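Local coordinates for protein poly(ADP-ribose) glycohydrolase (Thermomonospora curvata, PDB 3SIJ) that hydrolyses the glycosidic bonds between the ADP-ribose units of poly(ADP-ribose), acting as a glycohydrolase, at residues A[42-47]-A[145-150]. The protein carries 1 engineered substitution. Sequence-based numbering, arbitrary orientation.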
ATOM      1  N   ARG A  42      -1.024 -12.402  -6.957  1.00 14.85           N
ATOM      2  CA  ARG A  42       0.149 -13.267  -6.904  1.00 22.01           C
ATOM      3  C   ARG A  42       0.989 -13.026  -5.652  1.00 20.63           C
ATOM      4  O   ARG A  42       1.155 -11.902  -5.199  1.00 17.24           O
ATOM      5  CB  ARG A  42       1.008 -13.092  -8.165  1.00 24.39           C
ATOM      6  CG  ARG A  42       0.345 -13.663  -9.444  1.00 23.99           C
ATOM      7  CD  ARG A  42      -0.086 -15.127  -9.269  1.00 39.45           C
ATOM      8  NE  ARG A  42      -0.708 -15.695 -10.474  1.00 42.02           N
ATOM      9  CZ  ARG A  42      -2.019 -15.708 -10.727  1.00 42.22           C
ATOM     10  NH1 ARG A  42      -2.883 -15.192  -9.855  1.00 27.17           N
ATOM     11  NH2 ARG A  42      -2.471 -16.256 -11.855  1.00 39.06           N
ATOM     12  N   LEU A  43       1.504 -14.108  -5.093  1.00 16.57           N
ATOM     13  CA  LEU A  43       2.435 -14.022  -3.980  1.00 19.99           C
ATOM     14  C   LEU A  43       3.839 -14.127  -4.545  1.00 20.69           C
ATOM     15  O   LEU A  43       4.149 -15.066  -5.281  1.00 21.20           O
ATOM     16  CB  LEU A  43       2.178 -15.162  -2.989  1.00 18.17           C
ATOM     17  CG  LEU A  43       3.189 -15.273  -1.830  1.00 22.70           C
ATOM     18  CD1 LEU A  43       3.314 -13.972  -1.043  1.00 19.48           C
ATOM     19  CD2 LEU A  43       2.809 -16.428  -0.881  1.00 24.91           C
ATOM     20  N   TYR A  44       4.686 -13.155  -4.219  1.00 18.84           N
ATOM     21  CA  TYR A  44       6.094 -13.198  -4.602  1.00 26.83           C
ATOM     22  C   TYR A  44       6.955 -13.497  -3.393  1.00 29.98           C
ATOM     23  O   TYR A  44       6.905 -12.786  -2.393  1.00 22.94           O
ATOM     24  CB  TYR A  44       6.556 -11.869  -5.213  1.00 20.64           C
ATOM     25  CG  TYR A  44       6.066 -11.667  -6.619  1.00 20.31           C
ATOM     26  CD1 TYR A  44       6.695 -12.288  -7.689  1.00 46.10           C
ATOM     27  CD2 TYR A  44       4.966 -10.880  -6.878  1.00 21.75           C
ATOM     28  CE1 TYR A  44       6.238 -12.122  -8.981  1.00 54.85           C
ATOM     29  CE2 TYR A  44       4.501 -10.705  -8.170  1.00 30.94           C
ATOM     30  CZ  TYR A  44       5.135 -11.329  -9.214  1.00 47.58           C
ATOM     31  OH  TYR A  44       4.672 -11.153 -10.496  1.00 46.25           O
ATOM     32  N   ARG A  45       7.760 -14.543  -3.505  1.00 26.38           N
ATOM     33  CA  ARG A  45       8.688 -14.906  -2.452  1.00 22.66           C
ATOM     34  C   ARG A  45       9.944 -14.050  -2.578  1.00 22.84           C
ATOM     35  O   ARG A  45      10.257 -13.583  -3.665  1.00 19.31           O
ATOM     36  CB  ARG A  45       9.051 -16.385  -2.556  1.00 25.77           C
ATOM     37  CG  ARG A  45       7.894 -17.320  -2.257  1.00 30.30           C
ATOM     38  CD  ARG A  45       8.364 -18.770  -2.214  1.00 42.00           C
ATOM     39  NE  ARG A  45       7.264 -19.674  -1.876  1.00 59.51           N
ATOM     40  CZ  ARG A  45       6.465 -20.247  -2.770  1.00 63.76           C
ATOM     41  NH1 ARG A  45       6.646 -20.025  -4.066  1.00 66.60           N
ATOM     42  NH2 ARG A  45       5.488 -21.050  -2.369  1.00 63.72           N
ATOM     43  N   PRO A  46      10.656 -13.838  -1.463  1.00 28.76           N
ATOM     44  CA  PRO A  46      11.834 -12.962  -1.462  1.00 28.23           C
ATOM     45  C   PRO A  46      12.792 -13.255  -2.608  1.00 34.66           C
ATOM     46  O   PRO A  46      13.239 -12.330  -3.280  1.00 32.35           O
ATOM     47  CB  PRO A  46      12.493 -13.279  -0.123  1.00 28.46           C
ATOM     48  CG  PRO A  46      11.338 -13.631   0.764  1.00 29.78           C
ATOM     49  CD  PRO A  46      10.329 -14.324  -0.112  1.00 25.90           C
ATOM     50  N   GLU A  47      13.099 -14.530  -2.841  1.00 36.26           N
ATOM     51  CA  GLU A  47      14.089 -14.876  -3.858  1.00 33.69           C
ATOM     52  C   GLU A  47      13.578 -14.687  -5.278  1.00 27.03           C
ATOM     53  O   GLU A  47      14.366 -14.483  -6.194  1.00 29.72           O
ATOM     54  CB  GLU A  47      14.646 -16.293  -3.657  1.00 39.84           C
ATOM     55  CG  GLU A  47      13.723 -17.400  -4.132  1.00 41.83           C
ATOM     56  CD  GLU A  47      12.622 -17.690  -3.148  1.00 39.92           C
ATOM     57  OE1 GLU A  47      12.647 -17.123  -2.029  1.00 39.34           O
ATOM     58  OE2 GLU A  47      11.735 -18.502  -3.486  1.00 51.70           O
ATOM     59  N   ASP A 145      10.667 -10.207   2.886  1.00 21.06           N
ATOM     60  CA  ASP A 145      10.488  -9.516   1.620  1.00 24.00           C
ATOM     61  C   ASP A 145       9.316 -10.080   0.810  1.00 25.05           C
ATOM     62  O   ASP A 145       9.161  -9.714  -0.354  1.00 24.24           O
ATOM     63  CB  ASP A 145      11.761  -9.596   0.766  1.00 23.21           C
ATOM     64  CG  ASP A 145      12.946  -8.824   1.364  1.00 30.32           C
ATOM     65  OD1 ASP A 145      12.756  -7.949   2.234  1.00 26.60           O
ATOM     66  OD2 ASP A 145      14.087  -9.097   0.930  1.00 24.15           O
ATOM     67  N   HIS A 146       8.505 -10.972   1.394  1.00 21.64           N
ATOM     68  CA  HIS A 146       7.334 -11.487   0.673  1.00 16.86           C
ATOM     69  C   HIS A 146       6.467 -10.320   0.234  1.00 21.13           C
ATOM     70  O   HIS A 146       6.299  -9.364   0.973  1.00 19.32           O
ATOM     71  CB  HIS A 146       6.475 -12.425   1.536  1.00 17.39           C
ATOM     72  CG  HIS A 146       7.070 -13.782   1.741  1.00 19.61           C
ATOM     73  ND1 HIS A 146       6.757 -14.863   0.943  1.00 32.28           N
ATOM     74  CD2 HIS A 146       7.956 -14.234   2.659  1.00 19.70           C
ATOM     75  CE1 HIS A 146       7.425 -15.925   1.361  1.00 26.30           C
ATOM     76  NE2 HIS A 146       8.163 -15.569   2.399  1.00 31.27           N
ATOM     77  N   LEU A 147       5.892 -10.409  -0.954  1.00 19.05           N
ATOM     78  CA  LEU A 147       5.070  -9.319  -1.444  1.00 17.25           C
ATOM     79  C   LEU A 147       3.851  -9.900  -2.150  1.00 14.65           C
ATOM     80  O   LEU A 147       3.968 -10.898  -2.873  1.00 19.78           O
ATOM     81  CB  LEU A 147       5.908  -8.464  -2.402  1.00 21.49           C
ATOM     82  CG  LEU A 147       5.321  -7.274  -3.146  1.00 30.68           C
ATOM     83  CD1 LEU A 147       6.455  -6.315  -3.495  1.00 26.97           C
ATOM     84  CD2 LEU A 147       4.620  -7.747  -4.395  1.00 26.04           C
ATOM     85  N   ILE A 148       2.687  -9.292  -1.926  1.00 16.53           N
ATOM     86  CA  ILE A 148       1.481  -9.681  -2.657  1.00 13.76           C
ATOM     87  C   ILE A 148       1.175  -8.613  -3.702  1.00 16.78           C
ATOM     88  O   ILE A 148       1.101  -7.425  -3.388  1.00 15.26           O
ATOM     89  CB  ILE A 148       0.253  -9.834  -1.718  1.00 13.48           C
ATOM     90  CG1 ILE A 148       0.523 -10.950  -0.700  1.00 17.75           C
ATOM     91  CG2 ILE A 148      -1.035 -10.141  -2.514  1.00 15.92           C
ATOM     92  CD1 ILE A 148      -0.468 -10.939   0.479  1.00 19.07           C
ATOM     93  N   TYR A 149       1.012  -9.051  -4.941  1.00 14.66           N
ATOM     94  CA  TYR A 149       0.687  -8.149  -6.030  1.00 13.38           C
ATOM     95  C   TYR A 149      -0.784  -8.330  -6.365  1.00 15.05           C
ATOM     96  O   TYR A 149      -1.207  -9.449  -6.694  1.00 17.95           O
ATOM     97  CB  TYR A 149       1.517  -8.463  -7.264  1.00 17.62           C
ATOM     98  CG  TYR A 149       1.084  -7.615  -8.442  1.00 18.76           C
ATOM     99  CD1 TYR A 149       1.292  -6.240  -8.436  1.00 17.22           C
ATOM    100  CD2 TYR A 149       0.445  -8.187  -9.541  1.00 16.15           C
ATOM    101  CE1 TYR A 149       0.880  -5.446  -9.496  1.00 20.05           C
ATOM    102  CE2 TYR A 149       0.037  -7.409 -10.611  1.00 23.12           C
ATOM    103  CZ  TYR A 149       0.262  -6.037 -10.581  1.00 21.97           C
ATOM    104  OH  TYR A 149      -0.141  -5.254 -11.639  1.00 23.86           O
ATOM    105  N   SER A 150      -1.558  -7.245  -6.263  1.00 13.05           N
ATOM    106  CA  SER A 150      -3.000  -7.309  -6.499  1.00 13.28           C
ATOM    107  C   SER A 150      -3.370  -6.383  -7.650  1.00 14.86           C
ATOM    108  O   SER A 150      -3.431  -5.169  -7.464  1.00 16.03           O
ATOM    109  CB  SER A 150      -3.769  -6.851  -5.256  1.00 13.45           C
ATOM    110  OG  SER A 150      -3.365  -7.556  -4.096  1.00 15.80           O
TER
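R42 and Y44 pair with Y149 and L147 as hydrogen-bonded partners of an antiparallel ladder, the strand axes 152° apart. R42 N donates to Y149 O at 3.0 Å and Y149 N returns a bond to R42 O; two residues on, Y44 N reaches L147 O at 2.7 Å and L147 N binds Y44 O. Between them L43 and I148 form a non-hydrogen-bonded pair. Y44, L147 and Y149 share one face of the sheet. Y149 CB lies 3.8 Å from Y44 CE2, in plane at the ring edge, and L147 CD2 meets Y44 CD2 obliquely; beyond them the Y44 hydroxyl hydrogen-bonds H210, on which the Y149 ring stacks. On the other face L43 holds CG trans to the main-chain nitrogen (chi1 174°), and this carries CD1 to 3.6 Å from L147 O. The same methyl touches I148 CG1, and L43 packs against Q130 and F131 of helix 129-138. Past the ladder, P46 CD sits 3.5 Å above the centre of the H146 ring, a CH-pi contact only 7° off the normal, while L43 CD1 approaches the ring's edge and the R45 aliphatic chain runs alongside. With the imidazole of H146 cut back to an alanine, P46 CD would probably lose its aromatic face and a gap open beside L43 CD1. D145, its CB 3.9 Å from P46 CB, turns its carboxylate to salt bridges with R199 and K202 of helix 189-209, and K202 also binds P46 O. The pairing adds the short strand 42-44 as an outermost strand of the mixed sheet of this macrodomain-like PARG fold, just where helix 46-54 begins.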